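Local atomic coordinates of EDTA monooxygenase (PDB entry 5DQP), a protein that probably oxidises EDTA with molecular oxygen as an FMN-dependent monooxygenase of the luciferase-like family, in a bacterium that degrades this chelator. Residues 57-62 against 134-139; 141-146 against 214-219; 149-154 against 224-229; 246-251 against 377-382. One frame throughout, in Å; residues are numbered along the deposited sequence.

Contact 1 (57-62 against 134-139); sequences DQPQLT and ANYGAA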
loop_
_atom_site.group_PDB
_atom_site.type_symbol
_atom_site.label_atom_id
_atom_site.label_comp_id
_atom_site.label_asym_id
_atom_site.label_seq_id
_atom_site.Cartn_x
_atom_site.Cartn_y
_atom_site.Cartn_z
ATOM N N ASP A 57 -3.733 -2.470 11.985
ATOM C CA ASP A 57 -4.274 -3.327 10.941
ATOM C C ASP A 57 -4.320 -4.785 11.384
ATOM O O ASP A 57 -3.450 -5.257 12.114
ATOM C CB ASP A 57 -3.463 -3.231 9.646
ATOM C CG ASP A 57 -4.079 -4.050 8.523
ATOM O OD1 ASP A 57 -5.296 -3.869 8.294
ATOM O OD2 ASP A 57 -3.368 -4.879 7.892
ATOM N N GLN A 58 -5.352 -5.488 10.919
ATOM C CA GLN A 58 -5.403 -6.941 10.914
ATOM C C GLN A 58 -6.073 -7.292 9.596
ATOM O O GLN A 58 -7.084 -6.669 9.242
ATOM C CB GLN A 58 -6.194 -7.528 12.080
ATOM C CG GLN A 58 -5.411 -7.532 13.374
ATOM C CD GLN A 58 -6.207 -8.130 14.493
ATOM O OE1 GLN A 58 -7.297 -8.659 14.273
ATOM N NE2 GLN A 58 -5.679 -8.048 15.710
ATOM N N PRO A 59 -5.534 -8.238 8.844
ATOM C CA PRO A 59 -6.225 -8.692 7.611
ATOM C C PRO A 59 -7.331 -9.701 7.916
ATOM O O PRO A 59 -7.207 -10.903 7.682
ATOM C CB PRO A 59 -5.078 -9.289 6.782
ATOM C CG PRO A 59 -3.792 -9.139 7.643
ATOM C CD PRO A 59 -4.217 -8.863 9.036
ATOM N N GLN A 60 -8.418 -9.197 8.499
ATOM C CA GLN A 60 -9.685 -9.908 8.650
ATOM C C GLN A 60 -10.809 -8.881 8.767
ATOM O O GLN A 60 -10.573 -7.716 9.104
ATOM C CB GLN A 60 -9.682 -10.827 9.875
ATOM C CG GLN A 60 -9.154 -10.178 11.143
ATOM C CD GLN A 60 -10.191 -9.411 11.929
ATOM O OE1 GLN A 60 -11.386 -9.450 11.627
ATOM N NE2 GLN A 60 -9.737 -8.707 12.959
ATOM N N LEU A 61 -12.032 -9.327 8.463
ATOM C CA LEU A 61 -13.252 -8.575 8.721
ATOM C C LEU A 61 -13.999 -9.161 9.917
ATOM O O LEU A 61 -14.259 -10.367 9.964
ATOM C CB LEU A 61 -14.168 -8.581 7.503
ATOM C CG LEU A 61 -15.520 -7.891 7.714
ATOM C CD1 LEU A 61 -15.312 -6.439 8.105
ATOM C CD2 LEU A 61 -16.331 -7.971 6.429
ATOM N N THR A 62 -14.377 -8.306 10.868
ATOM C CA THR A 62 -15.246 -8.730 11.965
ATOM C C THR A 62 -16.588 -8.032 11.834
ATOM O O THR A 62 -16.742 -6.886 12.283
ATOM C CB THR A 62 -14.624 -8.439 13.329
ATOM O OG1 THR A 62 -13.356 -9.090 13.412
ATOM C CG2 THR A 62 -15.523 -8.983 14.431
ATOM N N ALA A 134 -6.619 -17.919 8.968
ATOM C CA ALA A 134 -7.460 -18.673 8.035
ATOM C C ALA A 134 -7.568 -18.010 6.664
ATOM O O ALA A 134 -7.895 -18.684 5.675
ATOM C CB ALA A 134 -8.861 -18.858 8.620
ATOM N N ASN A 135 -7.336 -16.705 6.585
ATOM C CA ASN A 135 -7.298 -16.012 5.300
ATOM C C ASN A 135 -6.018 -16.299 4.538
ATOM O O ASN A 135 -5.946 -16.001 3.343
ATOM C CB ASN A 135 -7.485 -14.503 5.522
ATOM C CG ASN A 135 -8.875 -14.182 5.994
ATOM O OD1 ASN A 135 -9.798 -14.923 5.680
ATOM N ND2 ASN A 135 -9.050 -13.082 6.729
ATOM N N TYR A 136 -5.029 -16.913 5.195
ATOM C CA TYR A 136 -3.791 -17.350 4.563
ATOM C C TYR A 136 -3.616 -18.856 4.617
ATOM O O TYR A 136 -2.499 -19.346 4.454
ATOM C CB TYR A 136 -2.592 -16.646 5.203
ATOM C CG TYR A 136 -2.692 -15.156 4.963
ATOM C CD1 TYR A 136 -2.184 -14.604 3.809
ATOM C CD2 TYR A 136 -3.361 -14.327 5.857
ATOM C CE1 TYR A 136 -2.295 -13.266 3.553
ATOM C CE2 TYR A 136 -3.498 -12.963 5.605
ATOM C CZ TYR A 136 -2.950 -12.442 4.452
ATOM O OH TYR A 136 -3.037 -11.109 4.156
ATOM N N GLY A 137 -4.693 -19.597 4.862
ATOM C CA GLY A 137 -4.611 -21.040 4.824
ATOM C C GLY A 137 -3.782 -21.655 5.920
ATOM O O GLY A 137 -3.212 -22.731 5.719
ATOM N N ALA A 138 -3.708 -21.016 7.095
ATOM C CA ALA A 138 -2.834 -21.512 8.150
ATOM C C ALA A 138 -3.541 -21.467 9.500
ATOM O O ALA A 138 -4.683 -21.015 9.638
ATOM C CB ALA A 138 -1.522 -20.719 8.202
ATOM N N ALA A 139 -2.850 -21.974 10.506
ATOM C CA ALA A 139 -3.283 -21.811 11.878
ATOM C C ALA A 139 -2.275 -20.921 12.597
ATOM O O ALA A 139 -1.196 -20.619 12.080
ATOM C CB ALA A 139 -3.451 -23.176 12.563
HETATM O O HOH W 1 -11.906 -11.985 7.595
#
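N135 and P59 share the one direct hydrogen bond between 57-62 and 134-139. ND2 of N135 donates to the backbone O of P59 over 3.0 Å, and the N-H...O angle is 159°. The acceptor lies in the amide plane of N135. At the acceptor, the donor is tilted 25° from the carbonyl plane of P59. ND2 also donates to a water oxygen at 3.2 Å. The same water accepts from L61 N, so one amide nitrogen is linked to two points of the loop. P59 centres an inverse gamma turn.

Y136 meets the proline with the edge of its ring. CB of P59 lies near the ring plane, 3.8 Å from Y136 OH, and the two side chains cross at about a right angle. The hydroxyl bonds to T104 of the second subunit, whose Y103 packs on P59 and N135.

Q60 turns its amide away from N135. Its CG sits between the backbone N and the carbonyl carbon (chi1 47°), and the chain bends at chi2. NE2 of Q60 then donates to OE1 of Q58 at 2.8 Å, while OE1 of Q60 accepts from OG1 of T62 at 2.7 Å.

D57, at the start of this loop, is predicted to bind FMN. The loop between strand 52-55 of the TIM barrel and helix 75-85 lies against helix 130-135, where V132 touches Q58, P59 and Q60.

Contact 2 (141-146 against 214-219); sequences ATHDNR and GGSDQG. With SO4 (sulfate ion), chain D.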
loop_
_atom_site.group_PDB
_atom_site.type_symbol
_atom_site.label_atom_id
_atom_site.label_comp_id
_atom_site.label_asym_id
_atom_site.label_seq_id
_atom_site.Cartn_x
_atom_site.Cartn_y
_atom_site.Cartn_z
ATOM N N ALA A 141 0.582 -19.961 15.070
ATOM C CA ALA A 141 1.721 -20.625 15.680
ATOM C C ALA A 141 1.750 -20.350 17.185
ATOM O O ALA A 141 1.070 -19.458 17.697
ATOM C CB ALA A 141 3.018 -20.163 15.017
ATOM N N THR A 142 2.557 -21.119 17.905
ATOM C CA THR A 142 2.741 -20.813 19.316
ATOM C C THR A 142 3.382 -19.439 19.478
ATOM O O THR A 142 4.013 -18.901 18.562
ATOM C CB THR A 142 3.634 -21.849 19.999
ATOM O OG1 THR A 142 4.951 -21.768 19.446
ATOM C CG2 THR A 142 3.094 -23.272 19.817
ATOM N N HIS A 143 3.254 -18.900 20.689
ATOM C CA HIS A 143 3.871 -17.626 21.043
ATOM C C HIS A 143 5.369 -17.597 20.713
ATOM O O HIS A 143 5.873 -16.623 20.140
ATOM C CB HIS A 143 3.624 -17.360 22.530
ATOM C CG HIS A 143 4.125 -16.034 22.999
ATOM N ND1 HIS A 143 3.440 -14.858 22.770
ATOM C CD2 HIS A 143 5.245 -15.696 23.682
ATOM C CE1 HIS A 143 4.118 -13.853 23.294
ATOM N NE2 HIS A 143 5.216 -14.334 23.854
ATOM N N ASP A 144 6.098 -18.661 21.058
ATOM C CA ASP A 144 7.539 -18.665 20.826
ATOM C C ASP A 144 7.883 -18.709 19.341
ATOM O O ASP A 144 8.868 -18.097 18.914
ATOM C CB ASP A 144 8.192 -19.845 21.541
ATOM C CG ASP A 144 8.188 -19.691 23.052
ATOM O OD1 ASP A 144 8.285 -18.540 23.534
ATOM O OD2 ASP A 144 8.081 -20.724 23.754
ATOM N N ASN A 145 7.116 -19.454 18.536
ATOM C CA ASN A 145 7.455 -19.550 17.113
ATOM C C ASN A 145 7.087 -18.270 16.377
ATOM O O ASN A 145 7.800 -17.855 15.459
ATOM C CB ASN A 145 6.763 -20.754 16.460
ATOM C CG ASN A 145 7.428 -22.078 16.807
ATOM O OD1 ASN A 145 8.574 -22.120 17.263
ATOM N ND2 ASN A 145 6.705 -23.172 16.586
ATOM N N ARG A 146 5.962 -17.658 16.744
ATOM C CA ARG A 146 5.611 -16.321 16.274
ATOM C C ARG A 146 6.791 -15.369 16.347
ATOM O O ARG A 146 7.124 -14.683 15.376
ATOM C CB ARG A 146 4.463 -15.759 17.117
ATOM C CG ARG A 146 3.057 -16.096 16.610
ATOM C CD ARG A 146 1.990 -15.362 17.448
ATOM N NE ARG A 146 1.617 -16.128 18.635
ATOM C CZ ARG A 146 0.989 -15.623 19.691
ATOM N NH1 ARG A 146 0.674 -14.339 19.723
ATOM N NH2 ARG A 146 0.695 -16.399 20.724
ATOM N N GLY A 214 4.057 -4.685 22.283
ATOM C CA GLY A 214 3.857 -5.975 22.924
ATOM C C GLY A 214 4.554 -6.171 24.244
ATOM O O GLY A 214 5.754 -6.208 24.276
ATOM N N GLY A 215 3.804 -6.330 25.321
ATOM C CA GLY A 215 4.374 -6.372 26.653
ATOM C C GLY A 215 4.978 -7.693 27.084
ATOM O O GLY A 215 5.612 -7.742 28.144
ATOM N N SER A 216 4.806 -8.762 26.304
ATOM C CA SER A 216 5.396 -10.038 26.668
ATOM C C SER A 216 6.916 -9.944 26.643
ATOM O O SER A 216 7.507 -9.043 26.045
ATOM C CB SER A 216 4.938 -11.143 25.714
ATOM O OG SER A 216 5.614 -11.066 24.473
ATOM N N ASP A 217 7.558 -10.909 27.290
ATOM C CA ASP A 217 9.012 -10.896 27.314
ATOM C C ASP A 217 9.598 -11.103 25.921
ATOM O O ASP A 217 10.627 -10.502 25.601
ATOM C CB ASP A 217 9.529 -11.942 28.292
ATOM C CG ASP A 217 9.143 -11.629 29.736
ATOM O OD1 ASP A 217 8.744 -10.468 30.005
ATOM O OD2 ASP A 217 9.237 -12.540 30.593
ATOM N N GLN A 218 8.962 -11.933 25.085
ATOM C CA GLN A 218 9.405 -12.095 23.699
ATOM C C GLN A 218 9.214 -10.815 22.891
ATOM O O GLN A 218 10.062 -10.466 22.056
ATOM C CB GLN A 218 8.652 -13.248 23.039
ATOM C CG GLN A 218 9.145 -14.637 23.434
ATOM C CD GLN A 218 10.472 -14.981 22.784
ATOM O OE1 GLN A 218 11.521 -14.474 23.189
ATOM N NE2 GLN A 218 10.435 -15.837 21.761
ATOM N N GLY A 219 8.092 -10.125 23.094
ATOM C CA GLY A 219 7.918 -8.817 22.489
ATOM C C GLY A 219 8.986 -7.843 22.937
ATOM O O GLY A 219 9.599 -7.153 22.115
HETATM S S SO4 D . 2.736 -9.939 22.881
HETATM O O1 SO4 D . 2.290 -11.088 23.672
HETATM O O2 SO4 D . 1.763 -8.857 23.033
HETATM O O3 SO4 D . 4.052 -9.471 23.318
HETATM O O4 SO4 D . 2.816 -10.347 21.478
#
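H143 has CG anti to the backbone N (chi1 -176°), and this carries its ring across to S216 and Q218. S216 places OG between its backbone N and carbonyl carbon (chi1 76°). There OG accepts from G219 N at 3.0 Å and caps helix 217-226. T142 does the same for helix 143-161, with OG1 accepting from N145 N.

The imidazole meets S216 with its edge: OG lies in the ring plane, 3.3 Å from NE2. CB of Q218 approaches the same ring obliquely, 3.7 Å from NE2. Q218 bends at chi2, and its amide plane stands 79° from the carboxylate of D144. R146 sits beside the histidine within its own helix, with H143 ND1 over one face of the guanidinium group. The ring of Y147 also meets that of H143.

A sulfate ion, probably from the crystallisation liquor, lies beside the pair. Its O3 accepts from S216 N at 3.2 Å; S216 OG also lies close to O3, at a doubtfully short distance. Its O1 comes 3.3 Å from H143 CE1, and Y147 OH bonds the ion as well.

H143, Y147 and S216 are all predicted to bind FMN. A helix N-terminus with an N-cap serine and a backbone N-H is a common way to hold an anion. Here it follows barrel strand 210-213. The sulfate probably marks the place of the FMN phosphate.

Contact 3 (149-154 against 224-229); sequences RAEEFL and SRFGEI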
loop_
_atom_site.group_PDB
_atom_site.type_symbol
_atom_site.label_atom_id
_atom_site.label_comp_id
_atom_site.label_asym_id
_atom_site.label_seq_id
_atom_site.Cartn_x
_atom_site.Cartn_y
_atom_site.Cartn_z
ATOM N N ARG A 149 9.961 -16.403 14.300
ATOM C CA ARG A 149 9.747 -16.039 12.906
ATOM C C ARG A 149 9.901 -14.540 12.710
ATOM O O ARG A 149 10.544 -14.092 11.749
ATOM C CB ARG A 149 8.362 -16.506 12.467
ATOM C CG ARG A 149 7.988 -16.171 11.052
ATOM C CD ARG A 149 6.677 -16.883 10.743
ATOM N NE ARG A 149 6.159 -16.591 9.422
ATOM C CZ ARG A 149 6.365 -17.372 8.369
ATOM N NH1 ARG A 149 5.846 -17.041 7.200
ATOM N NH2 ARG A 149 7.085 -18.485 8.489
ATOM N N ALA A 150 9.303 -13.746 13.615
ATOM C CA ALA A 150 9.362 -12.296 13.494
ATOM C C ALA A 150 10.799 -11.810 13.520
ATOM O O ALA A 150 11.160 -10.871 12.799
ATOM C CB ALA A 150 8.577 -11.626 14.620
ATOM N N GLU A 151 11.619 -12.423 14.372
ATOM C CA GLU A 151 13.009 -12.038 14.478
ATOM C C GLU A 151 13.746 -12.291 13.163
ATOM O O GLU A 151 14.511 -11.441 12.702
ATOM C CB GLU A 151 13.643 -12.784 15.644
ATOM C CG GLU A 151 14.899 -12.150 16.203
ATOM C CD GLU A 151 16.116 -12.396 15.321
ATOM O OE1 GLU A 151 16.294 -13.549 14.855
ATOM O OE2 GLU A 151 16.889 -11.434 15.090
ATOM N N GLU A 152 13.509 -13.436 12.526
ATOM C CA GLU A 152 14.160 -13.701 11.245
ATOM C C GLU A 152 13.626 -12.780 10.149
ATOM O O GLU A 152 14.390 -12.284 9.307
ATOM C CB GLU A 152 13.981 -15.169 10.856
ATOM C CG GLU A 152 14.911 -15.582 9.710
ATOM C CD GLU A 152 14.651 -16.979 9.156
ATOM O OE1 GLU A 152 14.964 -17.192 7.963
ATOM O OE2 GLU A 152 14.133 -17.855 9.899
ATOM N N PHE A 153 12.316 -12.542 10.151
ATOM C CA PHE A 153 11.694 -11.604 9.223
ATOM C C PHE A 153 12.351 -10.223 9.305
ATOM O O PHE A 153 12.626 -9.591 8.284
ATOM C CB PHE A 153 10.193 -11.524 9.542
ATOM C CG PHE A 153 9.368 -10.840 8.498
ATOM C CD1 PHE A 153 9.377 -9.455 8.369
ATOM C CD2 PHE A 153 8.553 -11.572 7.665
ATOM C CE1 PHE A 153 8.595 -8.830 7.423
ATOM C CE2 PHE A 153 7.791 -10.945 6.714
ATOM C CZ PHE A 153 7.806 -9.586 6.590
ATOM N N LEU A 154 12.573 -9.727 10.521
ATOM C CA LEU A 154 13.168 -8.407 10.686
ATOM C C LEU A 154 14.609 -8.382 10.204
ATOM O O LEU A 154 15.046 -7.388 9.611
ATOM C CB LEU A 154 13.079 -7.968 12.146
ATOM C CG LEU A 154 11.817 -7.180 12.524
ATOM C CD1 LEU A 154 11.782 -5.894 11.718
ATOM C CD2 LEU A 154 10.605 -7.976 12.242
ATOM N N SER A 224 13.878 -4.738 21.822
ATOM C CA SER A 224 15.234 -4.326 22.177
ATOM C C SER A 224 16.172 -4.441 20.980
ATOM O O SER A 224 17.161 -3.704 20.901
ATOM C CB SER A 224 15.758 -5.153 23.362
ATOM O OG SER A 224 16.066 -6.494 22.972
ATOM N N ARG A 225 15.856 -5.333 20.027
ATOM C CA ARG A 225 16.678 -5.584 18.840
ATOM C C ARG A 225 16.303 -4.694 17.663
ATOM O O ARG A 225 17.184 -4.222 16.938
ATOM C CB ARG A 225 16.575 -7.062 18.419
ATOM C CG ARG A 225 17.074 -8.047 19.495
ATOM C CD ARG A 225 16.997 -9.525 19.072
ATOM N NE ARG A 225 17.520 -9.723 17.724
ATOM C CZ ARG A 225 18.814 -9.750 17.409
ATOM N NH1 ARG A 225 19.735 -9.601 18.353
ATOM N NH2 ARG A 225 19.191 -9.923 16.147
ATOM N N PHE A 226 15.008 -4.454 17.457
ATOM C CA PHE A 226 14.514 -3.795 16.257
ATOM C C PHE A 226 13.585 -2.613 16.492
ATOM O O PHE A 226 13.408 -1.823 15.569
ATOM C CB PHE A 226 13.780 -4.807 15.373
ATOM C CG PHE A 226 14.660 -5.901 14.881
ATOM C CD1 PHE A 226 15.600 -5.646 13.902
ATOM C CD2 PHE A 226 14.571 -7.179 15.416
ATOM C CE1 PHE A 226 16.443 -6.655 13.446
ATOM C CE2 PHE A 226 15.409 -8.184 14.973
ATOM C CZ PHE A 226 16.338 -7.926 13.988
ATOM N N GLY A 227 12.986 -2.465 17.671
ATOM C CA GLY A 227 11.995 -1.420 17.869
ATOM C C GLY A 227 12.660 -0.089 18.165
ATOM O O GLY A 227 13.554 0.001 19.008
ATOM N N GLU A 228 12.252 0.944 17.441
ATOM C CA GLU A 228 12.725 2.291 17.727
ATOM C C GLU A 228 11.664 3.104 18.421
ATOM O O GLU A 228 11.986 4.017 19.186
ATOM C CB GLU A 228 13.140 2.984 16.431
ATOM C CG GLU A 228 13.992 2.053 15.609
ATOM C CD GLU A 228 14.456 2.650 14.304
ATOM O OE1 GLU A 228 13.915 2.265 13.237
ATOM O OE2 GLU A 228 15.370 3.497 14.353
ATOM N N ILE A 229 10.403 2.782 18.149
ATOM C CA ILE A 229 9.276 3.275 18.918
ATOM C C ILE A 229 8.543 2.080 19.496
ATOM O O ILE A 229 8.292 1.086 18.802
ATOM C CB ILE A 229 8.309 4.127 18.083
ATOM C CG1 ILE A 229 9.060 5.165 17.251
ATOM C CG2 ILE A 229 7.290 4.776 19.008
ATOM C CD1 ILE A 229 8.128 5.969 16.336
#
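L154 and F226 bring the two backbones to 7.4 Å between their CA atoms. Segment 149-154 is helical throughout. Segment 224-229 holds the last turn of helix 217-226, and G227 is the first residue to leave helical angles before strand 229-233. Both helices belong to the TIM-barrel fold of the luciferase-like family, where they follow the neighbouring parallel strands 120-125 and 210-213.

A salt bridge joins the more open part. E151 bends at chi2 (-77°) and sends OE2 to R225, 2.9 Å from NH2. A weak bond from NE reaches the same oxygen. NH2 meets it from above the carboxylate plane, and the carboxylate and guanidinium planes stand 69° apart. E155 lies close by with a like charge; R225 NH2 makes a long, weak ion pair with it and would probably offset both charges.

L154 lies over the F226 ring face in a CH-pi contact: its CB stands 3.5 Å from the ring centroid, 4° off the normal. An alanine in place of F226 would remove the ring and is likely to leave a gap over L154 CB. OE2 of E151 lies in the plane of the same ring, at its edge, 3.6 Å from F226 CE2.

Contact 4 (246-251 against 377-382); sequences EARAAA and AADGFV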
loop_
_atom_site.group_PDB
_atom_site.type_symbol
_atom_site.label_atom_id
_atom_site.label_comp_id
_atom_site.label_asym_id
_atom_site.label_seq_id
_atom_site.Cartn_x
_atom_site.Cartn_y
_atom_site.Cartn_z
ATOM N N GLU A 246 13.426 0.038 31.640
ATOM C CA GLU A 246 13.732 -1.306 31.140
ATOM C C GLU A 246 13.835 -1.363 29.621
ATOM O O GLU A 246 14.610 -2.168 29.096
ATOM C CB GLU A 246 12.670 -2.315 31.596
ATOM C CG GLU A 246 12.647 -2.562 33.102
ATOM C CD GLU A 246 11.593 -3.577 33.519
ATOM O OE1 GLU A 246 11.286 -3.646 34.730
ATOM O OE2 GLU A 246 11.073 -4.303 32.638
ATOM N N ALA A 247 13.055 -0.554 28.899
ATOM C CA ALA A 247 13.205 -0.500 27.443
ATOM C C ALA A 247 14.565 0.065 27.074
ATOM O O ALA A 247 15.281 -0.494 26.232
ATOM C CB ALA A 247 12.088 0.338 26.811
ATOM N N ARG A 248 14.937 1.182 27.697
ATOM C CA ARG A 248 16.223 1.794 27.388
ATOM C C ARG A 248 17.367 0.864 27.743
ATOM O O ARG A 248 18.357 0.782 27.009
ATOM C CB ARG A 248 16.382 3.106 28.144
ATOM C CG ARG A 248 15.419 4.145 27.689
ATOM C CD ARG A 248 15.602 5.400 28.490
ATOM N NE ARG A 248 14.680 6.442 28.066
ATOM C CZ ARG A 248 14.598 7.634 28.648
ATOM N NH1 ARG A 248 15.403 7.922 29.661
ATOM N NH2 ARG A 248 13.712 8.531 28.227
ATOM N N ALA A 249 17.257 0.164 28.876
ATOM C CA ALA A 249 18.330 -0.731 29.295
ATOM C C ALA A 249 18.428 -1.933 28.372
ATOM O O ALA A 249 19.533 -2.388 28.054
ATOM C CB ALA A 249 18.121 -1.173 30.744
ATOM N N ALA A 250 17.286 -2.465 27.927
ATOM C CA ALA A 250 17.318 -3.623 27.040
ATOM C C ALA A 250 17.932 -3.259 25.689
ATOM O O ALA A 250 18.684 -4.046 25.099
ATOM C CB ALA A 250 15.906 -4.190 26.880
ATOM N N ALA A 251 17.640 -2.058 25.197
ATOM C CA ALA A 251 18.201 -1.626 23.928
ATOM C C ALA A 251 19.710 -1.450 24.042
ATOM O O ALA A 251 20.475 -1.955 23.212
ATOM C CB ALA A 251 17.532 -0.322 23.484
ATOM N N ALA A 377 8.026 8.812 32.425
ATOM C CA ALA A 377 7.141 7.678 32.226
ATOM C C ALA A 377 6.712 7.551 30.774
ATOM O O ALA A 377 5.946 6.638 30.442
ATOM C CB ALA A 377 5.909 7.791 33.123
ATOM N N ALA A 378 7.213 8.430 29.909
ATOM C CA ALA A 378 6.817 8.508 28.507
ATOM C C ALA A 378 7.786 9.427 27.781
ATOM O O ALA A 378 8.255 10.413 28.352
ATOM C CB ALA A 378 5.392 9.059 28.385
ATOM N N ASP A 379 8.080 9.107 26.519
ATOM C CA ASP A 379 8.716 10.085 25.642
ATOM C C ASP A 379 7.704 10.870 24.804
ATOM O O ASP A 379 8.096 11.794 24.081
ATOM C CB ASP A 379 9.734 9.390 24.726
ATOM C CG ASP A 379 10.777 8.600 25.523
ATOM O OD1 ASP A 379 11.640 9.247 26.161
ATOM O OD2 ASP A 379 10.719 7.344 25.545
ATOM N N GLY A 380 6.434 10.505 24.889
ATOM C CA GLY A 380 5.377 11.095 24.100
ATOM C C GLY A 380 4.205 10.142 24.174
ATOM O O GLY A 380 4.211 9.218 24.976
ATOM N N PHE A 381 3.203 10.370 23.317
ATOM C CA PHE A 381 1.963 9.616 23.459
ATOM C C PHE A 381 1.338 9.315 22.109
ATOM O O PHE A 381 1.519 10.057 21.145
ATOM C CB PHE A 381 0.938 10.356 24.348
ATOM C CG PHE A 381 1.489 10.703 25.706
ATOM C CD1 PHE A 381 2.201 11.879 25.896
ATOM C CD2 PHE A 381 1.350 9.830 26.764
ATOM C CE1 PHE A 381 2.730 12.193 27.128
ATOM C CE2 PHE A 381 1.867 10.137 27.997
ATOM C CZ PHE A 381 2.578 11.329 28.169
ATOM N N VAL A 382 0.607 8.205 22.062
ATOM C CA VAL A 382 -0.292 7.879 20.962
ATOM C C VAL A 382 -1.698 8.273 21.395
ATOM O O VAL A 382 -2.232 7.727 22.368
ATOM C CB VAL A 382 -0.237 6.384 20.591
ATOM C CG1 VAL A 382 -0.826 6.168 19.191
ATOM C CG2 VAL A 382 1.207 5.779 20.713
HETATM O O HOH W 2 12.978 6.177 25.773
#
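OD2 of D379 accepts two hydrogen bonds, and one of them leads to R248. The backbone N of V263 donates to it, and so does a water whose oxygen lies 2.6 Å from OD2. The same water accepts from NE of R248 over 2.9 Å. The other carboxylate oxygen takes the direct bond: NH2 of R248 donates to OD1 of D379 at 3.0 Å, as part of a salt bridge. This bond is moderately bent, with an N-H...O angle of 141°. OD1 uses its syn lone pair, on the side of OD2. The two side chains come from opposite directions, and the guanidinium and carboxylate planes are only 25° apart. The edge of R248 therefore faces D379 both through NH2 and, by way of the water, through NE.

R248 reaches this far because its chain is extended from CG to NE (chi3 180°). The backbones stay well apart, with 11.3 Å between the CA atoms of R248 and D379. The bridge spans from helix 237-253 to the residue just before strand 380-383. That strand runs parallel between 262-271 and 7-11, and so closes the ring of strands of the TIM barrel. The backbone of D379 bonds with both Y7 and V263.

R248 has a second anionic partner, since its NH1 forms a salt bridge with E376. With an alanine in place of D379, R248 NH2 and V263 N would probably lose these acceptors, while E376 stayed paired with the arginine. A long, weak ion pair also runs from OD1 of D379 to R4.

How the contacts relate
Contacts 2 and 3 use the same two helices, 143-161 and 217-226, and their segments alternate along the chain. Contact 2 is at the surface, at the helix starts, and is polar, beside a bound sulfate. Contacts 1, 3 and 4 are partly buried. Contact 3, about 12 Å from contact 2 between centres, adds an aromatic ring to an ion pair. Contact 1 joins a loop to the end of helix 130-135 through a neutral amide-to-carbonyl hydrogen bond and borders the second subunit. Contact 4 lies on the opposite side of the chain's centre from contact 1. It is a charged bridge, part of a small polar network. It touches contact 3, where S224 CB packs 3.6 Å from A250 O.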